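Local coordinates for protein 3-polyprenyl-4-hydroxybenzoate decarboxylase and related decarboxylases (PDB 6H6V) that interconverts 2,5-furandicarboxylic acid and 2-furoic acid by reversible decarboxylation, as a UbiD-family enzyme working with prenylated FMN, at residues 148-153 with 199-204; 144-149 with 207-212; 136-141 with 168-173. All coordinates share one frame; numbering follows the deposited sequence.

Contact 1: 148-153 with 199-204. With K (potassium ion), chain B; FMN (flavin mononucleotide), chain C.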
# COMPACT_ATOMS: atom_id res chain seq x y z
N VAL F 148 30.01 12.87 31.77
CA VAL F 148 29.51 14.23 31.65
C VAL F 148 28.25 14.19 30.79
O VAL F 148 28.22 13.51 29.75
CB VAL F 148 30.54 15.17 30.99
CG1 VAL F 148 30.10 16.63 31.10
CG2 VAL F 148 31.90 15.01 31.65
N SER F 149 27.23 14.91 31.23
CA SER F 149 26.00 15.11 30.46
C SER F 149 25.38 16.41 30.90
O SER F 149 25.74 16.94 31.94
CB SER F 149 25.02 13.96 30.71
OG SER F 149 24.92 13.59 32.07
N ILE F 150 24.44 16.93 30.12
CA ILE F 150 23.74 18.16 30.47
C ILE F 150 22.30 17.82 30.85
O ILE F 150 21.66 17.04 30.15
CB ILE F 150 23.74 19.16 29.29
CG1 ILE F 150 25.17 19.54 28.91
CG2 ILE F 150 22.94 20.41 29.66
CD1 ILE F 150 25.28 20.43 27.70
N HIS F 151 21.81 18.41 31.93
CA HIS F 151 20.46 18.14 32.42
C HIS F 151 19.80 19.40 32.89
O HIS F 151 20.45 20.21 33.54
CB HIS F 151 20.48 17.16 33.58
CG HIS F 151 21.15 15.87 33.25
ND1 HIS F 151 20.45 14.74 32.94
CD2 HIS F 151 22.46 15.54 33.14
CE1 HIS F 151 21.29 13.76 32.65
NE2 HIS F 151 22.52 14.22 32.77
N ARG F 152 18.53 19.57 32.57
CA ARG F 152 17.78 20.72 33.05
C ARG F 152 17.59 20.62 34.56
O ARG F 152 17.39 19.53 35.11
CB ARG F 152 16.44 20.85 32.33
CG ARG F 152 15.36 19.86 32.74
CD ARG F 152 14.10 20.12 31.95
NE ARG F 152 13.01 19.29 32.41
CZ ARG F 152 12.13 18.64 31.64
NH1 ARG F 152 12.21 18.67 30.30
NH2 ARG F 152 11.19 17.91 32.22
N LEU F 153 17.69 21.77 35.23
CA LEU F 153 17.65 21.82 36.69
C LEU F 153 16.68 22.90 37.08
O LEU F 153 16.95 24.09 36.90
CB LEU F 153 19.04 22.11 37.25
CG LEU F 153 20.11 21.10 36.83
CD1 LEU F 153 21.51 21.68 36.97
CD2 LEU F 153 19.97 19.82 37.63
N ALA F 199 31.24 18.16 23.78
CA ALA F 199 31.73 16.86 24.22
C ALA F 199 30.80 16.18 25.21
O ALA F 199 30.72 14.95 25.21
CB ALA F 199 33.11 17.01 24.84
N SER F 200 30.08 16.94 26.03
CA SER F 200 29.10 16.36 26.94
C SER F 200 28.01 15.62 26.20
O SER F 200 27.41 14.70 26.76
CB SER F 200 28.46 17.42 27.83
OG SER F 200 27.63 18.28 27.08
N GLN F 201 27.76 16.02 24.96
CA GLN F 201 26.79 15.36 24.08
C GLN F 201 27.33 14.21 23.27
O GLN F 201 26.58 13.57 22.56
CB GLN F 201 26.22 16.39 23.09
CG GLN F 201 25.57 17.57 23.73
CD GLN F 201 24.51 17.11 24.69
OE1 GLN F 201 24.67 17.22 25.92
NE2 GLN F 201 23.42 16.56 24.13
N ALA F 202 28.63 13.95 23.34
CA ALA F 202 29.21 12.83 22.59
C ALA F 202 28.59 11.56 23.13
O ALA F 202 28.37 11.40 24.36
CB ALA F 202 30.72 12.78 22.72
N THR F 203 28.27 10.67 22.21
CA THR F 203 27.47 9.52 22.54
C THR F 203 28.34 8.29 22.28
O THR F 203 28.77 8.06 21.15
CB THR F 203 26.10 9.61 21.82
OG1 THR F 203 25.24 8.60 22.32
CG2 THR F 203 26.20 9.55 20.29
N THR F 204 28.67 7.57 23.36
CA THR F 204 29.81 6.63 23.38
C THR F 204 29.55 5.36 24.19
O THR F 204 28.52 5.23 24.86
CB THR F 204 31.08 7.27 24.01
OG1 THR F 204 30.91 7.41 25.43
CG2 THR F 204 31.38 8.61 23.41
K K B . 27.47 11.94 27.06
N1 FMN C . 19.17 14.95 29.04
C2 FMN C . 18.34 14.68 30.07
O2 FMN C . 18.24 13.49 30.45
N3 FMN C . 17.63 15.65 30.70
C4 FMN C . 17.70 16.94 30.36
O4 FMN C . 17.07 17.86 30.95
C4A FMN C . 18.60 17.27 29.25
N5 FMN C . 18.72 18.52 28.86
C5A FMN C . 19.54 18.84 27.87
C6 FMN C . 19.61 20.18 27.55
C7 FMN C . 20.43 20.59 26.53
C7M FMN C . 20.41 22.07 26.33
C8 FMN C . 21.26 19.59 25.76
C8M FMN C . 22.18 19.94 24.61
C9 FMN C . 21.18 18.24 26.09
C9A FMN C . 20.34 17.82 27.13
N10 FMN C . 20.21 16.48 27.54
C10 FMN C . 19.33 16.19 28.59
C1' FMN C . 20.89 15.36 26.86
C2' FMN C . 22.12 14.77 27.50
O2' FMN C . 22.98 15.71 28.15
C3' FMN C . 22.86 14.18 26.33
O3' FMN C . 22.00 13.39 25.53
C4' FMN C . 24.03 13.39 26.80
O4' FMN C . 24.70 13.00 25.57
C5' FMN C . 23.66 12.21 27.73
O5' FMN C . 24.61 11.14 27.54
P FMN C . 25.44 10.26 28.61
O1P FMN C . 24.34 9.82 29.55
O2P FMN C . 26.14 9.23 27.74
O3P FMN C . 26.43 11.19 29.25
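Part of the FMN pocket is built where Val148 and Ile150 of strand 146-157 meet Ser200 and Gln201 of segment 199-204. Val148 CG1 lies 3.7 Å from Ser200 CB, while Ile150 passes CG1 and CD1 beside Ser200 OG. Serine suits the place: it is small, and its hydroxyl is bonded back to Leu197 O in its own helix, so an apolar neighbour costs it little. In Ile150, CG1 stands anti to the carbonyl carbon (chi1 -61°) and the chain runs on extended, which carries CD1 across Gln201 at about a right angle, 3.7 Å from Gln201 OE1. Its other branch, CG2, rests near FMN C6 and C7. The strand belongs to the antiparallel sheet of the Rift-related, FMN-binding domain, and here it reads the cofactor with its backbone. Ile150 N donates to FMN O2' over 2.7 Å, and that hydroxyl donates in turn to Ile150 O. Two residues on, Arg152 N reaches FMN O4 at 2.8 Å in a nearly straight bond (171°). Between them in sequence comes His151, whose NE2 shares a hydrogen bond with Ser149 OG in the plane of the imidazole; its ND1 is bonded to Leu164 O. Potassium joins the two segments at the phosphate end: Ser200 O binds it at 2.8 Å, alongside Ala202 O and the more distant Val148 O, with Glu210 and FMN oxygens completing the shell.

Contact 2: 144-149 with 207-212. With MN (manganese (II) ion), chain D; K (potassium ion), chain B; FMN (flavin mononucleotide), chain C.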
# COMPACT_ATOMS: atom_id res chain seq x y z
N GLY F 144 34.46 3.90 39.42
CA GLY F 144 35.10 5.21 39.63
C GLY F 144 35.32 6.10 38.41
O GLY F 144 35.76 7.24 38.54
N VAL F 145 35.01 5.60 37.20
CA VAL F 145 35.22 6.38 35.98
C VAL F 145 34.10 7.41 35.80
O VAL F 145 32.95 7.15 36.20
CB VAL F 145 35.34 5.48 34.72
CG1 VAL F 145 33.99 4.86 34.32
CG2 VAL F 145 35.96 6.25 33.56
N ARG F 146 34.42 8.56 35.22
CA ARG F 146 33.46 9.67 35.19
C ARG F 146 32.77 9.91 33.86
O ARG F 146 33.25 9.52 32.80
CB ARG F 146 34.07 10.96 35.75
CG ARG F 146 34.98 11.70 34.82
CD ARG F 146 35.60 12.93 35.47
NE ARG F 146 36.81 13.22 34.72
CZ ARG F 146 38.04 13.41 35.20
NH1 ARG F 146 38.29 13.42 36.51
NH2 ARG F 146 39.04 13.62 34.34
N ASN F 147 31.61 10.56 33.98
CA ASN F 147 30.71 10.84 32.87
C ASN F 147 30.33 12.31 32.93
O ASN F 147 30.35 12.92 34.01
CB ASN F 147 29.44 9.98 33.00
CG ASN F 147 28.55 10.04 31.77
OD1 ASN F 147 28.76 9.35 30.78
ND2 ASN F 147 27.51 10.87 31.85
N VAL F 148 30.01 12.87 31.77
CA VAL F 148 29.51 14.23 31.65
C VAL F 148 28.25 14.19 30.79
O VAL F 148 28.22 13.51 29.75
CB VAL F 148 30.54 15.17 30.99
CG1 VAL F 148 30.10 16.63 31.10
CG2 VAL F 148 31.90 15.01 31.65
N SER F 149 27.23 14.91 31.23
CA SER F 149 26.00 15.11 30.46
C SER F 149 25.38 16.41 30.90
O SER F 149 25.74 16.94 31.94
CB SER F 149 25.02 13.96 30.71
OG SER F 149 24.92 13.59 32.07
N GLY F 207 32.36 3.20 29.16
CA GLY F 207 33.60 3.52 29.86
C GLY F 207 34.17 4.93 29.77
O GLY F 207 34.98 5.30 30.62
N VAL F 208 33.77 5.74 28.78
CA VAL F 208 34.64 6.87 28.36
C VAL F 208 34.23 8.23 28.96
O VAL F 208 33.06 8.62 29.01
CB VAL F 208 34.93 6.94 26.82
CG1 VAL F 208 34.44 5.70 26.09
CG2 VAL F 208 34.37 8.19 26.15
N ASP F 209 35.27 8.95 29.35
CA ASP F 209 35.19 10.23 30.01
C ASP F 209 35.08 11.36 28.96
O ASP F 209 36.02 11.61 28.20
CB ASP F 209 36.46 10.38 30.87
CG ASP F 209 36.46 11.61 31.76
OD1 ASP F 209 35.55 12.47 31.66
OD2 ASP F 209 37.40 11.69 32.58
N GLU F 210 33.95 12.05 28.96
CA GLU F 210 33.74 13.13 27.99
C GLU F 210 34.61 14.36 28.22
O GLU F 210 34.83 15.13 27.28
CB GLU F 210 32.27 13.53 27.95
CG GLU F 210 31.38 12.45 27.36
CD GLU F 210 30.70 11.55 28.39
OE1 GLU F 210 31.15 11.51 29.54
OE2 GLU F 210 29.69 10.90 28.03
N LEU F 211 35.13 14.55 29.43
CA LEU F 211 36.12 15.60 29.65
C LEU F 211 37.38 15.29 28.86
O LEU F 211 38.02 16.21 28.35
CB LEU F 211 36.46 15.77 31.14
CG LEU F 211 35.32 16.31 31.99
CD1 LEU F 211 35.71 16.37 33.46
CD2 LEU F 211 34.88 17.68 31.54
N GLU F 212 37.70 14.01 28.73
CA GLU F 212 38.84 13.59 27.92
C GLU F 212 38.55 13.76 26.41
O GLU F 212 39.47 14.04 25.62
CB GLU F 212 39.32 12.17 28.29
CG GLU F 212 39.81 12.09 29.75
CD GLU F 212 40.42 10.75 30.16
OE1 GLU F 212 40.01 9.70 29.63
OE2 GLU F 212 41.31 10.74 31.03
MN MN D . 28.68 9.12 28.59
K K B . 27.47 11.94 27.06
N1 FMN C . 19.17 14.95 29.04
C2 FMN C . 18.34 14.68 30.07
O2 FMN C . 18.24 13.49 30.45
N3 FMN C . 17.63 15.65 30.70
C4 FMN C . 17.70 16.94 30.36
O4 FMN C . 17.07 17.86 30.95
C4A FMN C . 18.60 17.27 29.25
N5 FMN C . 18.72 18.52 28.86
C5A FMN C . 19.54 18.84 27.87
C6 FMN C . 19.61 20.18 27.55
C7 FMN C . 20.43 20.59 26.53
C7M FMN C . 20.41 22.07 26.33
C8 FMN C . 21.26 19.59 25.76
C8M FMN C . 22.18 19.94 24.61
C9 FMN C . 21.18 18.24 26.09
C9A FMN C . 20.34 17.82 27.13
N10 FMN C . 20.21 16.48 27.54
C10 FMN C . 19.33 16.19 28.59
C1' FMN C . 20.89 15.36 26.86
C2' FMN C . 22.12 14.77 27.50
O2' FMN C . 22.98 15.71 28.15
C3' FMN C . 22.86 14.18 26.33
O3' FMN C . 22.00 13.39 25.53
C4' FMN C . 24.03 13.39 26.80
O4' FMN C . 24.70 13.00 25.57
C5' FMN C . 23.66 12.21 27.73
O5' FMN C . 24.61 11.14 27.54
P FMN C . 25.44 10.26 28.61
O1P FMN C . 24.34 9.82 29.55
O2P FMN C . 26.14 9.23 27.74
O3P FMN C . 26.43 11.19 29.25
O HOH W 1 30.57 7.88 27.90
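Val145 sets its CG2 methyl against the carbonyl oxygen of Gly207, at the start of a contact that joins strand 146-157 to the capped N-terminus of helix 210-217 and builds the manganese site. Arg146 comes next, its chain extended from CG to NE. NE makes a salt bridge with Asp209 OD2 at 2.7 Å, though the hydrogen bond is weak because it is bent to 117°. Aspartate suits this N-cap: its other oxygen, OD1, accepts from Leu211 N at 3.1 Å, so one carboxylate serves both the helix start and the arginine. Arg146 NH1 has a second acidic partner, Glu233, and Leu211 CD1 packs near NE. Asn147 divides its amide between two tasks. OD1 binds manganese at 2.2 Å, and ND2 donates to FMN O3P at 2.8 Å, a pairing that an amide, with one acceptor and one donor end, can supply. Glu210 comes to the same metal with its carboxylate turned 83° from that amide; OE2 binds manganese at 2.1 Å and potassium at 2.6 Å. His169 and a water held by Val208 O are further manganese ligands. At Val148 the CG2 methyl packs on Leu211 CG at 3.7 Å, and the backbone N donates to Glu210 OE1 at 2.8 Å, meeting that oxygen from 53° above the carboxylate plane.

Contact 3: 136-141 with 168-173. With MN (manganese (II) ion), chain D; FMN (flavin mononucleotide), chain C.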
# COMPACT_ATOMS: atom_id res chain seq x y z
N LEU F 136 27.04 18.35 33.90
CA LEU F 136 26.97 17.61 35.15
C LEU F 136 28.00 16.49 35.08
O LEU F 136 27.94 15.64 34.19
CB LEU F 136 25.57 17.03 35.33
CG LEU F 136 25.27 16.28 36.64
CD1 LEU F 136 23.78 16.31 36.95
CD2 LEU F 136 25.76 14.84 36.60
N ILE F 137 28.93 16.51 36.04
CA ILE F 137 30.00 15.52 36.13
C ILE F 137 29.74 14.58 37.31
O ILE F 137 29.32 15.02 38.39
CB ILE F 137 31.36 16.21 36.31
CG1 ILE F 137 31.58 17.20 35.14
CG2 ILE F 137 32.49 15.19 36.34
CD1 ILE F 137 32.44 18.40 35.51
N ALA F 138 29.97 13.29 37.10
CA ALA F 138 29.76 12.28 38.13
C ALA F 138 30.63 11.06 37.86
O ALA F 138 30.95 10.80 36.71
CB ALA F 138 28.31 11.86 38.17
N ARG F 139 30.99 10.33 38.92
CA ARG F 139 31.75 9.08 38.81
C ARG F 139 30.82 7.91 39.08
O ARG F 139 29.88 8.02 39.86
CB ARG F 139 32.89 9.02 39.83
CG ARG F 139 33.74 10.28 40.00
CD ARG F 139 34.91 10.05 40.94
NE ARG F 139 36.06 9.45 40.26
CZ ARG F 139 36.92 10.12 39.49
NH1 ARG F 139 36.79 11.43 39.24
NH2 ARG F 139 37.93 9.45 38.92
N ASP F 140 31.12 6.77 38.45
CA ASP F 140 30.47 5.50 38.77
C ASP F 140 30.86 5.12 40.21
O ASP F 140 32.05 5.13 40.53
CB ASP F 140 30.94 4.42 37.79
CG ASP F 140 30.11 3.13 37.86
OD1 ASP F 140 29.86 2.63 38.97
OD2 ASP F 140 29.74 2.60 36.79
N PRO F 141 29.87 4.81 41.09
CA PRO F 141 30.21 4.35 42.45
C PRO F 141 31.09 3.08 42.52
O PRO F 141 31.90 2.97 43.44
CB PRO F 141 28.85 4.11 43.11
CG PRO F 141 27.90 4.98 42.36
CD PRO F 141 28.42 5.03 40.95
N ARG F 168 20.23 7.10 30.39
CA ARG F 168 21.53 6.83 29.76
C ARG F 168 22.56 6.69 30.89
O ARG F 168 22.27 5.99 31.84
CB ARG F 168 21.91 7.88 28.68
CG ARG F 168 21.22 7.75 27.34
CD ARG F 168 19.86 8.49 27.31
NE ARG F 168 19.96 9.94 27.08
CZ ARG F 168 19.51 10.62 26.02
NH1 ARG F 168 18.88 10.04 25.01
NH2 ARG F 168 19.70 11.93 25.97
N HIS F 169 23.73 7.34 30.83
CA HIS F 169 24.82 7.00 31.73
C HIS F 169 24.64 7.55 33.14
O HIS F 169 24.98 6.87 34.11
CB HIS F 169 26.16 7.47 31.15
CG HIS F 169 26.56 6.76 29.90
ND1 HIS F 169 27.52 7.25 29.04
CD2 HIS F 169 26.15 5.58 29.37
CE1 HIS F 169 27.68 6.41 28.03
NE2 HIS F 169 26.86 5.39 28.21
N LEU F 170 24.13 8.76 33.29
CA LEU F 170 23.91 9.28 34.63
C LEU F 170 22.89 8.42 35.37
O LEU F 170 23.05 8.19 36.56
CB LEU F 170 23.47 10.74 34.64
CG LEU F 170 23.38 11.39 36.03
CD1 LEU F 170 24.69 11.31 36.80
CD2 LEU F 170 22.91 12.83 35.92
N TRP F 171 21.87 7.95 34.67
CA TRP F 171 20.85 7.09 35.27
C TRP F 171 21.44 5.77 35.77
O TRP F 171 21.09 5.30 36.85
CB TRP F 171 19.75 6.81 34.25
CG TRP F 171 18.56 6.07 34.78
CD1 TRP F 171 18.16 4.81 34.44
CD2 TRP F 171 17.58 6.57 35.71
NE1 TRP F 171 17.01 4.49 35.10
CE2 TRP F 171 16.62 5.54 35.89
CE3 TRP F 171 17.41 7.77 36.41
CZ2 TRP F 171 15.50 5.69 36.74
CZ3 TRP F 171 16.30 7.92 37.26
CH2 TRP F 171 15.36 6.87 37.40
N HIS F 172 22.34 5.19 34.98
CA HIS F 172 23.04 3.96 35.35
C HIS F 172 23.81 4.13 36.68
O HIS F 172 23.76 3.27 37.56
CB HIS F 172 24.01 3.56 34.23
CG HIS F 172 24.57 2.19 34.36
ND1 HIS F 172 25.91 1.95 34.54
CD2 HIS F 172 23.96 0.98 34.33
CE1 HIS F 172 26.12 0.64 34.62
NE2 HIS F 172 24.95 0.03 34.49
N PHE F 173 24.53 5.25 36.79
CA PHE F 173 25.28 5.59 37.99
C PHE F 173 24.32 5.77 39.15
O PHE F 173 24.50 5.20 40.22
CB PHE F 173 26.04 6.91 37.81
CG PHE F 173 27.20 6.86 36.84
CD1 PHE F 173 27.47 5.75 36.03
CD2 PHE F 173 28.03 7.97 36.73
CE1 PHE F 173 28.54 5.75 35.16
CE2 PHE F 173 29.11 7.97 35.85
CZ PHE F 173 29.36 6.86 35.07
MN MN D . 28.68 9.12 28.59
N1 FMN C . 19.17 14.95 29.04
C2 FMN C . 18.34 14.68 30.07
O2 FMN C . 18.24 13.49 30.45
N3 FMN C . 17.63 15.65 30.70
C4 FMN C . 17.70 16.94 30.36
O4 FMN C . 17.07 17.86 30.95
C4A FMN C . 18.60 17.27 29.25
N5 FMN C . 18.72 18.52 28.86
C5A FMN C . 19.54 18.84 27.87
C6 FMN C . 19.61 20.18 27.55
C7 FMN C . 20.43 20.59 26.53
C7M FMN C . 20.41 22.07 26.33
C8 FMN C . 21.26 19.59 25.76
C8M FMN C . 22.18 19.94 24.61
C9 FMN C . 21.18 18.24 26.09
C9A FMN C . 20.34 17.82 27.13
N10 FMN C . 20.21 16.48 27.54
C10 FMN C . 19.33 16.19 28.59
C1' FMN C . 20.89 15.36 26.86
C2' FMN C . 22.12 14.77 27.50
O2' FMN C . 22.98 15.71 28.15
C3' FMN C . 22.86 14.18 26.33
O3' FMN C . 22.00 13.39 25.53
C4' FMN C . 24.03 13.39 26.80
O4' FMN C . 24.70 13.00 25.57
C5' FMN C . 23.66 12.21 27.73
O5' FMN C . 24.61 11.14 27.54
P FMN C . 25.44 10.26 28.61
O1P FMN C . 24.34 9.82 29.55
O2P FMN C . 26.14 9.23 27.74
O3P FMN C . 26.43 11.19 29.25
O HOH W 1 30.57 7.88 27.90
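Helix 169-179, whose first turn holds the FMN phosphate and manganese, packs against strand 130-139 through Leu170 and Phe173. The axes of strand 136-139 and helix 169-173 approach to 9.2 Å and run 41° apart. Leucine meets leucine at about a right angle near the start of the contact: Leu170 CD2 touches Leu136 CD2 at 3.6 Å, and Leu170 CD1 reaches Ala138 CB at 3.9 Å. The short alanine side chain lets the helix residues come in over the strand. Phe173 lies against the backbone where the strand gives way to a loop. Asp140 N sits 3.5 Å above one face of its ring, offset toward the rim, whereas Ala138 O lies at the ring edge, in plane, 3.5 Å from CE2. Asp140 CB adds a CH-pi contact, 4.0 Å from the Phe173 ring centroid and 20° off its normal. The CG of Asp140 is anti to its backbone N (chi1 -168°), which brings the carboxylate alongside CE1 and CD1 of the ring; its oxygens find polar partners in Asp142 N and Lys176. Pro141 finishes the apolar border near Phe173 CB. At the helix start, Arg168 is the N-cap residue and His169 N donates to FMN O1P at 2.9 Å, an arrangement in which the helix end would favour the anionic phosphate. His169 ND1 binds manganese at 2.2 Å. Strand 130-139 runs between strands 146-157 and 184-190 in the antiparallel sheet, and the helix leans on both neighbours: Phe173 touches Asn147 and Leu170 touches His151 of the former, while Leu170 also meets Leu184 of the latter.

In the fold
All three contacts lie in the Rift-related domain and touch the same FMN. Along the chain, strands 130-139 and 146-157 come first, then helices 169-179, 194-200 and 210-217. Contacts 1 and 2 share Val148 and Ser149 of strand 146-157, their centres 10 Å apart, and take up the last two helices. Contact 3, with its centre 8 Å from that of contact 2 and 11 Å from that of contact 1, pairs the neighbouring antiparallel strand 130-139 with helix 169-179. Potassium joins contacts 1 and 2, and manganese joins contacts 2 and 3, so residues distant in sequence converge on the phosphate end of the cofactor, while contact 1 extends to the isoalloxazine.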